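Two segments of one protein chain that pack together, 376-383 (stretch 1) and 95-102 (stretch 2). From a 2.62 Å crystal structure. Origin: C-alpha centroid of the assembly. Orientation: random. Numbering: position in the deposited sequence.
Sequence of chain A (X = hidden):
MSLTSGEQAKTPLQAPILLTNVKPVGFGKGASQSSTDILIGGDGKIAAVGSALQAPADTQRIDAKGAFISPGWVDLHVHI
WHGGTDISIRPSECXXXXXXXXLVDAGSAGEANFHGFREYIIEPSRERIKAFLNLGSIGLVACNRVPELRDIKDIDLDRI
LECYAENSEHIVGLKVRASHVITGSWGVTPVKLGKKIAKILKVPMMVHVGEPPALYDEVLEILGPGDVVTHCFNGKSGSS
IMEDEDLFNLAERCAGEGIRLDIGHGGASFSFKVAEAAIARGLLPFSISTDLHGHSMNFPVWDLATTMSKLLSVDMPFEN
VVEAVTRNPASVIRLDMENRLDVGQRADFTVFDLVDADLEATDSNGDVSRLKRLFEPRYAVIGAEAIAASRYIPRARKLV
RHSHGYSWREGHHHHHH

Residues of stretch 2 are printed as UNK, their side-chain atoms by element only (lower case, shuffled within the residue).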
ATOM      1  N   GLU A 376      14.279 -31.197  36.949  1.00 50.66           N
ATOM      2  CA  GLU A 376      13.020 -31.115  37.668  1.00 51.11           C
ATOM      3  C   GLU A 376      13.123 -30.122  38.829  1.00 49.43           C
ATOM      4  O   GLU A 376      13.693 -30.426  39.877  1.00 48.90           O
ATOM      5  CB  GLU A 376      12.624 -32.507  38.166  1.00 51.12           C
ATOM      6  CG  GLU A 376      11.127 -32.711  38.205  1.00 56.92           C
ATOM      7  CD  GLU A 376      10.642 -33.751  37.201  1.00 59.89           C
ATOM      8  OE1 GLU A 376      11.379 -34.038  36.232  1.00 61.93           O
ATOM      9  OE2 GLU A 376       9.516 -34.278  37.372  1.00 60.87           O
ATOM     10  N   PRO A 377      12.586 -28.902  38.639  1.00 48.86           N
ATOM     11  CA  PRO A 377      12.635 -27.882  39.688  1.00 46.99           C
ATOM     12  C   PRO A 377      11.839 -28.271  40.924  1.00 45.46           C
ATOM     13  O   PRO A 377      10.765 -28.852  40.822  1.00 45.41           O
ATOM     14  CB  PRO A 377      12.089 -26.634  38.989  1.00 46.92           C
ATOM     15  CG  PRO A 377      11.216 -27.167  37.927  1.00 47.05           C
ATOM     16  CD  PRO A 377      11.986 -28.354  37.409  1.00 47.74           C
ATOM     17  N   ARG A 378      12.400 -27.949  42.089  1.00 46.78           N
ATOM     18  CA  ARG A 378      11.812 -28.236  43.409  1.00 44.35           C
ATOM     19  C   ARG A 378      11.391 -26.966  44.127  1.00 43.18           C
ATOM     20  O   ARG A 378      10.231 -26.821  44.532  1.00 44.39           O
ATOM     21  CB  ARG A 378      12.804 -29.037  44.227  1.00 43.12           C
ATOM     22  CG  ARG A 378      12.499 -30.514  44.252  1.00 42.35           C
ATOM     23  CD  ARG A 378      12.542 -31.111  42.873  1.00 41.52           C
ATOM     24  NE  ARG A 378      12.825 -32.541  42.950  1.00 44.15           N
ATOM     25  CZ  ARG A 378      12.114 -33.501  42.367  1.00 44.67           C
ATOM     26  NH1 ARG A 378      11.044 -33.213  41.642  1.00 45.13           N
ATOM     27  NH2 ARG A 378      12.486 -34.761  42.513  1.00 47.02           N
ATOM     28  N   TYR A 379      12.305 -26.049  44.262  1.00 44.23           N
ATOM     29  CA  TYR A 379      11.971 -24.801  44.913  1.00 44.82           C
ATOM     30  C   TYR A 379      12.649 -23.660  44.284  1.00 44.14           C
ATOM     31  O   TYR A 379      13.812 -23.746  43.876  1.00 42.22           O
ATOM     32  CB  TYR A 379      12.487 -24.705  46.341  1.00 44.75           C
ATOM     33  CG  TYR A 379      12.001 -25.827  47.220  1.00 47.09           C
ATOM     34  CD1 TYR A 379      12.648 -27.054  47.250  1.00 46.06           C
ATOM     35  CD2 TYR A 379      10.894 -25.628  48.021  1.00 47.96           C
ATOM     36  CE1 TYR A 379      12.215 -28.061  48.057  1.00 47.10           C
ATOM     37  CE2 TYR A 379      10.431 -26.648  48.841  1.00 47.06           C
ATOM     38  CZ  TYR A 379      11.097 -27.868  48.853  1.00 48.15           C
ATOM     39  OH  TYR A 379      10.639 -28.903  49.659  1.00 49.13           O
ATOM     40  N   ALA A 380      11.869 -22.604  44.238  1.00 44.88           N
ATOM     41  CA  ALA A 380      12.380 -21.350  43.806  1.00 46.35           C
ATOM     42  C   ALA A 380      12.265 -20.467  45.007  1.00 46.17           C
ATOM     43  O   ALA A 380      11.171 -20.181  45.490  1.00 48.63           O
ATOM     44  CB  ALA A 380      11.594 -20.765  42.648  1.00 45.68           C
ATOM     45  N   VAL A 381      13.417 -20.008  45.493  1.00 43.49           N
ATOM     46  CA  VAL A 381      13.569 -19.204  46.679  1.00 43.43           C
ATOM     47  C   VAL A 381      14.023 -17.815  46.345  1.00 43.03           C
ATOM     48  O   VAL A 381      15.170 -17.596  45.969  1.00 41.36           O
ATOM     49  CB  VAL A 381      14.635 -19.843  47.594  1.00 41.51           C
ATOM     50  CG1 VAL A 381      14.585 -19.261  48.984  1.00 38.25           C
ATOM     51  CG2 VAL A 381      14.437 -21.346  47.661  1.00 39.91           C
ATOM     52  N   ILE A 382      13.141 -16.875  46.495  1.00 43.06           N
ATOM     53  CA  ILE A 382      13.434 -15.480  46.238  1.00 44.49           C
ATOM     54  C   ILE A 382      13.461 -14.739  47.563  1.00 45.20           C
ATOM     55  O   ILE A 382      12.414 -14.465  48.154  1.00 44.95           O
ATOM     56  CB  ILE A 382      12.341 -14.880  45.328  1.00 45.62           C
ATOM     57  CG1 ILE A 382      12.215 -15.703  44.042  1.00 44.92           C
ATOM     58  CG2 ILE A 382      12.635 -13.413  45.010  1.00 43.70           C
ATOM     59  CD1 ILE A 382      11.005 -15.359  43.205  1.00 43.74           C
ATOM     60  N   GLY A 383      14.665 -14.421  48.024  1.00 45.72           N
ATOM     61  CA  GLY A 383      14.797 -13.779  49.310  1.00 46.09           C
ATOM     62  C   GLY A 383      14.352 -14.802  50.339  1.00 47.98           C
ATOM     63  O   GLY A 383      14.756 -15.970  50.284  1.00 47.21           O
ATOM     64  N   UNK A  95       6.927 -18.715  35.768  1.00 33.25           N
ATOM     65  CA  UNK A  95       7.904 -18.189  36.709  1.00 34.95           C
ATOM     66  C   UNK A  95       8.360 -19.084  37.856  1.00 35.63           C
ATOM     67  O   UNK A  95       8.779 -20.221  37.643  1.00 33.99           O
ATOM     68  N   UNK A  96       8.274 -18.544  39.074  1.00 38.74           N
ATOM     69  CA  UNK A  96       8.680 -19.207  40.319  1.00 39.82           C
ATOM     70  C   UNK A  96       8.137 -20.606  40.537  1.00 41.00           C
ATOM     71  O   UNK A  96       8.896 -21.511  40.876  1.00 39.96           O
ATOM     72  c   UNK A  96       8.313 -18.346  41.498  1.00 39.76           C
ATOM     73  N   UNK A  97       6.820 -20.775  40.380  1.00 43.69           N
ATOM     74  CA  UNK A  97       6.215 -22.093  40.530  1.00 44.24           C
ATOM     75  C   UNK A  97       6.861 -23.104  39.589  1.00 42.56           C
ATOM     76  O   UNK A  97       6.639 -24.297  39.687  1.00 41.89           O
ATOM     77  o   UNK A  97       1.751 -24.178  40.645  1.00 20.56           O
ATOM     78  c   UNK A  97       2.471 -23.193  40.379  1.00 58.87           C
ATOM     79  o   UNK A  97       2.025 -22.127  39.905  1.00 61.21           O
ATOM     80  c   UNK A  97       4.707 -22.023  40.284  1.00 45.16           C
ATOM     81  c   UNK A  97       3.959 -23.296  40.645  1.00 55.23           C
ATOM     82  N   UNK A  98       7.704 -22.596  38.676  1.00 42.25           N
ATOM     83  CA  UNK A  98       8.397 -23.434  37.682  1.00 41.55           C
ATOM     84  C   UNK A  98       9.911 -23.468  37.883  1.00 41.72           C
ATOM     85  O   UNK A  98      10.629 -24.158  37.157  1.00 40.85           O
ATOM     86  c   UNK A  98       6.322 -24.480  35.359  1.00 48.91           C
ATOM     87  c   UNK A  98       3.949 -24.826  35.965  1.00 56.88           C
ATOM     88  c   UNK A  98       6.644 -23.061  35.798  1.00 44.80           C
ATOM     89  n   UNK A  98       4.906 -24.663  35.052  1.00 54.59           N
ATOM     90  n   UNK A  98       2.687 -24.979  35.586  1.00 57.49           N
ATOM     91  c   UNK A  98       8.104 -22.929  36.263  1.00 41.91           C
ATOM     92  n   UNK A  98       4.246 -24.834  37.258  1.00 58.45           N
ATOM     93  N   UNK A  99      10.391 -22.715  38.864  1.00 41.53           N
ATOM     94  CA  UNK A  99      11.812 -22.674  39.134  1.00 40.64           C
ATOM     95  C   UNK A  99      12.521 -21.561  38.403  1.00 40.77           C
ATOM     96  O   UNK A  99      13.744 -21.514  38.413  1.00 41.13           O
ATOM     97  N   UNK A 100      11.750 -20.666  37.787  1.00 41.85           N
ATOM     98  CA  UNK A 100      12.295 -19.534  37.030  1.00 42.92           C
ATOM     99  C   UNK A 100      12.140 -18.223  37.808  1.00 43.60           C
ATOM    100  O   UNK A 100      11.025 -17.786  38.096  1.00 44.64           O
ATOM    101  c   UNK A 100      12.269 -18.335  34.812  1.00 40.71           C
ATOM    102  c   UNK A 100      11.588 -19.400  35.653  1.00 42.05           C
ATOM    103  c   UNK A 100      11.601 -20.731  34.934  1.00 39.50           C
ATOM    104  N   UNK A 101      13.272 -17.602  38.126  1.00 43.31           N
ATOM    105  CA  UNK A 101      13.317 -16.374  38.914  1.00 43.48           C
ATOM    106  C   UNK A 101      13.262 -15.079  38.149  1.00 41.98           C
ATOM    107  O   UNK A 101      12.753 -14.082  38.640  1.00 42.02           O
ATOM    108  c   UNK A 101      14.587 -16.338  39.753  1.00 45.08           C
ATOM    109  c   UNK A 101      14.688 -15.018  40.523  1.00 46.06           C
ATOM    110  o   UNK A 101      14.567 -17.444  40.659  1.00 46.79           O
ATOM    111  N   UNK A 102      13.835 -15.076  36.960  1.00 42.05           N
ATOM    112  CA  UNK A 102      13.819 -13.877  36.142  1.00 41.98           C
ATOM    113  C   UNK A 102      13.155 -14.199  34.825  1.00 41.64           C
ATOM    114  O   UNK A 102      13.503 -15.179  34.165  1.00 40.89           O
ATOM    115  o   UNK A 102      15.829 -12.987  37.142  1.00 41.66           O
ATOM    116  c   UNK A 102      15.219 -12.156  34.938  1.00 37.90           C
ATOM    117  c   UNK A 102      15.241 -13.355  35.887  1.00 41.57           C
TER

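Position 95 has backbone atoms and nothing beyond CA. Phi/psi is -101/-128, and nothing of stretch 1 lies near the place a CB would take. With no side-chain atom modelled, it is read as Gly95.

Position 96 carries one carbon. That CB lies 4.2 Å from CB of Ala380 and 4.4 Å from CD1 of Ile382, both apolar contacts, although its CA-to-CB bond points sideways. The backbone comes closer still, its O standing 3.3 Å from CB of Ala380. A lone CB is the mark of Ala96.

Position 97 has three carbons in an unbranched chain, the third carrying two oxygens. Its CA-to-CB bond points away from stretch 1, and it makes no contact there. A carboxylate two methylenes from CA gives Glu97, extended with chi1 and chi2 both t.

Position 98 shows three carbons, a nitrogen, then a carbon bearing two further nitrogens. Its CA-to-CB bond also points away, and its CB stays 5.5 Å from CG of Pro377. The contact falls to the backbone, with its O 3.2 Å from CG of Pro377. The guanidinium identifies Arg98, whose NH1 makes a weak hydrogen bond to O of Glu97 at 3.5 Å.

Position 99 lacks side-chain atoms and has phi/psi of 92/10. An ideal CB here would lie 2.7 Å from CB of Pro377, a clash, and would also be jammed against the carbonyl O of Arg98. Both tests agree with Gly99, whose CA sits 4.0 Å from CB of Pro377 and 4.0 Å from CB of Ala380.

Position 100 has three carbons, one carrying the other two. Its CA-to-CB bond points away, and its CB lies 7.1 Å from CB of Ala380, out of contact. Beta-branching gives Val100 (chi1 t).

Position 101 has one carbon carrying an oxygen and a carbon. Its CA-to-CB bond points toward stretch 1, and its methyl carbon lies 4.4 Å from CG1 of Ile382. This is Thr101, with OG1 hydrogen-bonded elsewhere in the structure.

Position 102 repeats that atom pattern but touches nothing on stretch 1. It is Thr102, whose OG1 remains 8.1 Å from CD1 of Ile382.

Along strand 376-382, the CA-to-CB bonds of Pro377, Ala380 and Ile382 point toward stretch 2; alternation is regular from Tyr379 to Ile382, but Arg378 and Tyr379 both point away. No hydrogen bond crosses, so packing carries the 298 Å² buried. The turn of stretch 2 is held internally by N of Gly99 to O of Ala96 (2.8 Å) and N of Val100 to O of Gly95 (3.0 Å). Bare backbone at Gly99 permits the close register, with its CA 4.9 Å from CA of Ala380.

Stretch 2, residues 95-102: GAERGVTT
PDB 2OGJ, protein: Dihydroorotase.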